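Local coordinates for protein collectin placenta 1 (Mus musculus, PDB 2OX9) that binds glycans such as Lewis(x) on leukocyte surfaces through a calcium-dependent C-type lectin domain, and probably serves as a scavenger receptor, at residues A[39-43]-A[76-80]; A[61-66]-A[115-120]. All blocks are in the same frame, centred on the assembly; numbering follows the deposited sequence.

Interaction 1: A[39-43]-A[76-80]. With CA (calcium ion), chain L.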
loop_
_atom_site.group_PDB
_atom_site.type_symbol
_atom_site.label_atom_id
_atom_site.label_comp_id
_atom_site.label_asym_id
_atom_site.label_seq_id
_atom_site.Cartn_x
_atom_site.Cartn_y
_atom_site.Cartn_z
ATOM N N HIS A 39 -8.536 3.100 -5.257
ATOM C CA HIS A 39 -7.231 3.681 -4.970
ATOM C C HIS A 39 -6.352 2.663 -4.250
ATOM O O HIS A 39 -6.859 1.712 -3.653
ATOM C CB HIS A 39 -7.383 4.931 -4.094
ATOM C CG HIS A 39 -8.018 4.667 -2.766
ATOM N ND1 HIS A 39 -7.320 4.146 -1.695
ATOM C CD2 HIS A 39 -9.296 4.816 -2.346
ATOM C CE1 HIS A 39 -8.143 3.982 -0.676
ATOM N NE2 HIS A 39 -9.348 4.383 -1.044
ATOM N N LEU A 40 -5.037 2.834 -4.342
ATOM C CA LEU A 40 -4.139 1.927 -3.620
ATOM C C LEU A 40 -4.615 2.037 -2.174
ATOM O O LEU A 40 -4.857 3.131 -1.674
ATOM C CB LEU A 40 -2.691 2.378 -3.762
ATOM C CG LEU A 40 -2.016 1.978 -5.084
ATOM C CD1 LEU A 40 -0.685 2.702 -5.229
ATOM C CD2 LEU A 40 -1.801 0.466 -5.107
ATOM N N VAL A 41 -4.756 0.896 -1.512
ATOM C CA VAL A 41 -5.267 0.834 -0.146
ATOM C C VAL A 41 -4.733 1.809 0.919
ATOM O O VAL A 41 -3.519 2.044 1.046
ATOM C CB VAL A 41 -5.128 -0.627 0.412
ATOM C CG1 VAL A 41 -3.682 -0.887 0.867
ATOM C CG2 VAL A 41 -6.106 -0.842 1.551
ATOM N N PHE A 42 -5.666 2.386 1.668
ATOM C CA PHE A 42 -5.347 3.282 2.784
ATOM C C PHE A 42 -5.677 2.453 4.024
ATOM O O PHE A 42 -6.822 2.056 4.222
ATOM C CB PHE A 42 -6.236 4.535 2.787
ATOM C CG PHE A 42 -6.074 5.416 1.575
ATOM C CD1 PHE A 42 -6.975 6.454 1.341
ATOM C CD2 PHE A 42 -5.039 5.211 0.668
ATOM C CE1 PHE A 42 -6.853 7.267 0.228
ATOM C CE2 PHE A 42 -4.909 6.026 -0.456
ATOM C CZ PHE A 42 -5.823 7.058 -0.674
ATOM N N ILE A 43 -4.683 2.191 4.857
ATOM C CA ILE A 43 -4.909 1.387 6.058
ATOM C C ILE A 43 -5.058 2.341 7.241
ATOM O O ILE A 43 -4.073 2.891 7.726
ATOM C CB ILE A 43 -3.733 0.417 6.273
ATOM C CG1 ILE A 43 -3.531 -0.421 5.001
ATOM C CG2 ILE A 43 -4.008 -0.494 7.472
ATOM C CD1 ILE A 43 -2.342 -1.363 5.060
ATOM N N LYS A 76 2.108 10.433 3.702
ATOM C CA LYS A 76 0.688 10.727 3.558
ATOM C C LYS A 76 0.063 9.738 2.597
ATOM O O LYS A 76 0.744 9.178 1.745
ATOM C CB LYS A 76 0.470 12.128 2.968
ATOM C CG LYS A 76 1.186 13.266 3.668
ATOM C CD LYS A 76 1.011 14.546 2.861
ATOM C CE LYS A 76 1.672 15.733 3.536
ATOM N NZ LYS A 76 1.442 16.988 2.759
ATOM N N TRP A 77 -1.241 9.544 2.727
ATOM C CA TRP A 77 -1.966 8.650 1.834
ATOM C C TRP A 77 -2.195 9.426 0.539
ATOM O O TRP A 77 -2.111 10.659 0.516
ATOM C CB TRP A 77 -3.292 8.232 2.469
ATOM C CG TRP A 77 -3.106 7.431 3.732
ATOM C CD1 TRP A 77 -3.286 7.865 5.021
ATOM C CD2 TRP A 77 -2.652 6.076 3.828
ATOM N NE1 TRP A 77 -2.969 6.864 5.908
ATOM C CE2 TRP A 77 -2.576 5.755 5.203
ATOM C CE3 TRP A 77 -2.298 5.099 2.883
ATOM C CZ2 TRP A 77 -2.161 4.499 5.657
ATOM C CZ3 TRP A 77 -1.883 3.848 3.335
ATOM C CH2 TRP A 77 -1.820 3.562 4.712
ATOM N N LEU A 78 -2.468 8.715 -0.542
ATOM C CA LEU A 78 -2.666 9.350 -1.830
ATOM C C LEU A 78 -3.678 10.490 -1.841
ATOM O O LEU A 78 -3.568 11.416 -2.653
ATOM C CB LEU A 78 -3.065 8.300 -2.856
ATOM C CG LEU A 78 -1.955 7.291 -3.128
ATOM C CD1 LEU A 78 -2.396 6.354 -4.233
ATOM C CD2 LEU A 78 -0.687 8.023 -3.529
ATOM N N ASP A 79 -4.653 10.429 -0.942
ATOM C CA ASP A 79 -5.679 11.459 -0.871
ATOM C C ASP A 79 -5.212 12.651 -0.039
ATOM O O ASP A 79 -6.017 13.482 0.372
ATOM C CB ASP A 79 -6.962 10.882 -0.278
ATOM C CG ASP A 79 -6.871 10.669 1.219
ATOM O OD1 ASP A 79 -5.746 10.655 1.768
ATOM O OD2 ASP A 79 -7.938 10.507 1.844
ATOM N N GLY A 80 -3.908 12.716 0.213
ATOM C CA GLY A 80 -3.351 13.819 0.973
ATOM C C GLY A 80 -3.427 13.732 2.485
ATOM O O GLY A 80 -2.828 14.557 3.173
HETATM CA CA CA L . -9.112 2.046 4.266
HETATM O O HOH W 1 -11.133 2.325 5.187
HETATM O O HOH W 2 -9.522 4.223 3.417
#
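Two short pieces of chain can fit by apolar shape, without bonding directly to each other, as 39-43 and 76-80 illustrate. At the centre are two reciprocal CH-pi contacts: CB of W77 sits almost on the normal of the F42 ring, 3.9 Å from its centroid, while CA of F42 lies 3.8 Å from the centroid of the W77 six-membered ring. The ring planes are inclined at 40°, an oblique pairing, with the centroids of the F42 ring and the W77 five-membered ring 5.3 Å apart. The backbone of F42 and I43 lies over one face of the indole, with W77 CH2 3.2 Å from I43 N and 4.0 Å from I43 CB. The type I turn from W77 to G80 wraps round the outer end of the phenyl ring, bringing L78 CB to 3.7 Å from F42 CZ and D79 CG to 3.5 Å from F42 CE1; D79 OD1 accepts a hydrogen bond from S81 N. A smaller bump, L78 CD1, meets L40 CB at 4.0 Å. F42 thus links apolar packing to a metal site: its ring packs, while its carbonyl O binds a calcium ion at 2.3 Å, alongside N44, E48, E129 and two waters.

Interaction 2: A[61-66]-A[115-120]. With CA (calcium ion), chain J; GAL (beta-D-galactopyranose), chain E.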
loop_
_atom_site.group_PDB
_atom_site.type_symbol
_atom_site.label_atom_id
_atom_site.label_comp_id
_atom_site.label_asym_id
_atom_site.label_seq_id
_atom_site.Cartn_x
_atom_site.Cartn_y
_atom_site.Cartn_z
ATOM N N SER A 61 5.444 -8.677 -1.893
ATOM C CA SER A 61 5.144 -7.495 -1.093
ATOM C C SER A 61 3.959 -6.802 -1.762
ATOM O O SER A 61 3.748 -6.957 -2.962
ATOM C CB SER A 61 6.335 -6.541 -1.067
ATOM O OG SER A 61 7.511 -7.206 -0.645
ATOM N N HIS A 62 3.198 -6.036 -0.993
ATOM C CA HIS A 62 2.029 -5.352 -1.544
ATOM C C HIS A 62 2.054 -3.848 -1.351
ATOM O O HIS A 62 2.081 -3.364 -0.225
ATOM C CB HIS A 62 0.741 -5.880 -0.907
ATOM C CG HIS A 62 0.352 -7.251 -1.357
ATOM N ND1 HIS A 62 0.922 -8.393 -0.840
ATOM C CD2 HIS A 62 -0.544 -7.662 -2.287
ATOM C CE1 HIS A 62 0.395 -9.450 -1.431
ATOM N NE2 HIS A 62 -0.496 -9.034 -2.314
ATOM N N TRP A 63 2.025 -3.113 -2.457
ATOM C CA TRP A 63 2.010 -1.652 -2.402
ATOM C C TRP A 63 0.739 -1.170 -1.682
ATOM O O TRP A 63 -0.333 -1.757 -1.860
ATOM C CB TRP A 63 1.961 -1.069 -3.815
ATOM C CG TRP A 63 3.208 -1.156 -4.634
ATOM C CD1 TRP A 63 3.303 -1.609 -5.922
ATOM C CD2 TRP A 63 4.510 -0.651 -4.290
ATOM N NE1 TRP A 63 4.577 -1.406 -6.403
ATOM C CE2 TRP A 63 5.337 -0.821 -5.426
ATOM C CE3 TRP A 63 5.053 -0.065 -3.139
ATOM C CZ2 TRP A 63 6.686 -0.425 -5.444
ATOM C CZ3 TRP A 63 6.393 0.333 -3.155
ATOM C CH2 TRP A 63 7.193 0.148 -4.303
ATOM N N ILE A 64 0.859 -0.119 -0.872
ATOM C CA ILE A 64 -0.307 0.488 -0.226
ATOM C C ILE A 64 -0.232 1.971 -0.638
ATOM O O ILE A 64 0.818 2.431 -1.069
ATOM C CB ILE A 64 -0.314 0.337 1.326
ATOM C CG1 ILE A 64 0.902 1.017 1.949
ATOM C CG2 ILE A 64 -0.373 -1.155 1.703
ATOM C CD1 ILE A 64 0.841 1.063 3.471
ATOM N N GLY A 65 -1.333 2.707 -0.521
ATOM C CA GLY A 65 -1.342 4.099 -0.968
ATOM C C GLY A 65 -0.674 5.134 -0.081
ATOM O O GLY A 65 -1.289 6.157 0.243
ATOM N N LEU A 66 0.587 4.890 0.270
ATOM C CA LEU A 66 1.348 5.772 1.153
ATOM C C LEU A 66 2.719 6.126 0.582
ATOM O O LEU A 66 3.472 5.234 0.187
ATOM C CB LEU A 66 1.556 5.071 2.495
ATOM C CG LEU A 66 2.114 5.921 3.624
ATOM C CD1 LEU A 66 1.006 6.862 4.071
ATOM C CD2 LEU A 66 2.569 5.057 4.795
ATOM N N TRP A 115 5.045 -2.685 7.597
ATOM C CA TRP A 115 5.323 -1.790 6.479
ATOM C C TRP A 115 6.803 -1.525 6.287
ATOM O O TRP A 115 7.597 -1.527 7.233
ATOM C CB TRP A 115 4.610 -0.449 6.661
ATOM C CG TRP A 115 3.126 -0.535 6.923
ATOM C CD1 TRP A 115 2.351 -1.659 6.927
ATOM C CD2 TRP A 115 2.251 0.556 7.229
ATOM N NE1 TRP A 115 1.051 -1.337 7.217
ATOM C CE2 TRP A 115 0.959 0.018 7.406
ATOM C CE3 TRP A 115 2.435 1.940 7.372
ATOM C CZ2 TRP A 115 -0.146 0.812 7.721
ATOM C CZ3 TRP A 115 1.337 2.731 7.685
ATOM C CH2 TRP A 115 0.060 2.162 7.857
ATOM N N ASN A 116 7.163 -1.304 5.036
ATOM C CA ASN A 116 8.528 -1.005 4.667
ATOM C C ASN A 116 8.503 -0.018 3.515
ATOM O O ASN A 116 7.576 -0.032 2.707
ATOM C CB ASN A 116 9.256 -2.263 4.229
ATOM C CG ASN A 116 10.578 -1.954 3.576
ATOM O OD1 ASN A 116 11.403 -1.239 4.144
ATOM N ND2 ASN A 116 10.791 -2.489 2.381
ATOM N N ASP A 117 9.510 0.846 3.445
ATOM C CA ASP A 117 9.584 1.804 2.359
ATOM C C ASP A 117 10.467 1.205 1.270
ATOM O O ASP A 117 11.530 0.648 1.559
ATOM C CB ASP A 117 10.133 3.152 2.866
ATOM C CG ASP A 117 11.468 3.022 3.599
ATOM O OD1 ASP A 117 11.746 1.954 4.181
ATOM O OD2 ASP A 117 12.236 4.010 3.610
ATOM N N PHE A 118 9.995 1.273 0.027
ATOM C CA PHE A 118 10.738 0.744 -1.119
ATOM C C PHE A 118 11.006 1.874 -2.112
ATOM O O PHE A 118 10.374 2.930 -2.051
ATOM C CB PHE A 118 9.935 -0.301 -1.905
ATOM C CG PHE A 118 9.462 -1.479 -1.106
ATOM C CD1 PHE A 118 8.315 -1.394 -0.330
ATOM C CD2 PHE A 118 10.117 -2.705 -1.206
ATOM C CE1 PHE A 118 7.819 -2.518 0.332
ATOM C CE2 PHE A 118 9.630 -3.830 -0.549
ATOM C CZ PHE A 118 8.477 -3.735 0.221
ATOM N N GLN A 119 11.923 1.626 -3.043
ATOM C CA GLN A 119 12.222 2.587 -4.091
ATOM C C GLN A 119 10.971 2.408 -4.944
ATOM O O GLN A 119 10.510 1.286 -5.133
ATOM C CB GLN A 119 13.479 2.158 -4.849
ATOM C CG GLN A 119 14.214 3.288 -5.556
ATOM C CD GLN A 119 15.588 2.856 -6.048
ATOM O OE1 GLN A 119 16.413 2.367 -5.270
ATOM N NE2 GLN A 119 15.839 3.029 -7.344
ATOM N N CYS A 120 10.399 3.492 -5.444
ATOM C CA CYS A 120 9.164 3.365 -6.203
ATOM C C CYS A 120 9.215 2.582 -7.510
ATOM O O CYS A 120 8.171 2.314 -8.103
ATOM C CB CYS A 120 8.566 4.746 -6.442
ATOM S SG CYS A 120 8.278 5.685 -4.904
HETATM CA CA CA J . 13.036 0.428 3.535
HETATM C C1 GAL E . 15.360 -4.364 2.352
HETATM C C2 GAL E . 14.167 -3.434 2.156
HETATM C C3 GAL E . 14.640 -2.005 1.877
HETATM C C4 GAL E . 15.637 -1.542 2.945
HETATM C C5 GAL E . 16.760 -2.576 3.120
HETATM C C6 GAL E . 17.696 -2.226 4.261
HETATM O O2 GAL E . 13.386 -3.893 1.065
HETATM O O3 GAL E . 13.520 -1.138 1.875
HETATM O O4 GAL E . 14.961 -1.353 4.175
HETATM O O5 GAL E . 16.200 -3.877 3.411
HETATM O O6 GAL E . 18.889 -2.996 4.201
#
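W115 opens the segment with an indole face, on which I64 places its CD1 methyl 4.1 Å from the centroid of the six-membered ring; L66 CD2 reaches W115 CZ3 at 3.9 Å. N116 and D117 have no part in this packing. N116 OD1 (2.4 Å), D117 OD1 (2.1 Å) and D117 O (2.5 Å) bind the calcium ion, which also takes O3 and O4 of galactose, and N116 ND2 donates a hydrogen bond to GAL O3 (3.1 Å). This is the sugar-binding calcium site of C-type lectins, completed by Q92, D94 and E104. F118 packs inward, CB 3.7 Å from W63 CH2 and CZ 3.7 Å from S61 OG, while its ring also lies near galactose O2. Q119 O approaches the edge of the W63 ring, 3.6 Å from CH2, before C120 ends the segment in a disulfide to C106. Between the two segments runs strand 106-109, paired with both 62-64 and 115-118, while strand 125-131 flanks 62-64 and Q49 of helix 46-54 accepts a hydrogen bond from W115 NE1.

In the fold
Both contacts are largely buried, but the centre of interaction 2 is about 5 Å from the centre of the chain, that of interaction 1 about 8 Å, and the latter's turn at L78 and D79 reaches the surface. They meet at G65, the corner between strands 62-64 and 66-67: G65 N lies 2.8 Å from V41 O and G65 O 2.9 Å from L78 N, both probable hydrogen bonds. I64 also touches V41 and W77, so one apolar core runs through both. The general principle is that one packed core can carry residues of different calcium sites: interaction 1 contributes a backbone carbonyl to one remote from the sugar, interaction 2 side chains and a carbonyl to the ion that holds galactose.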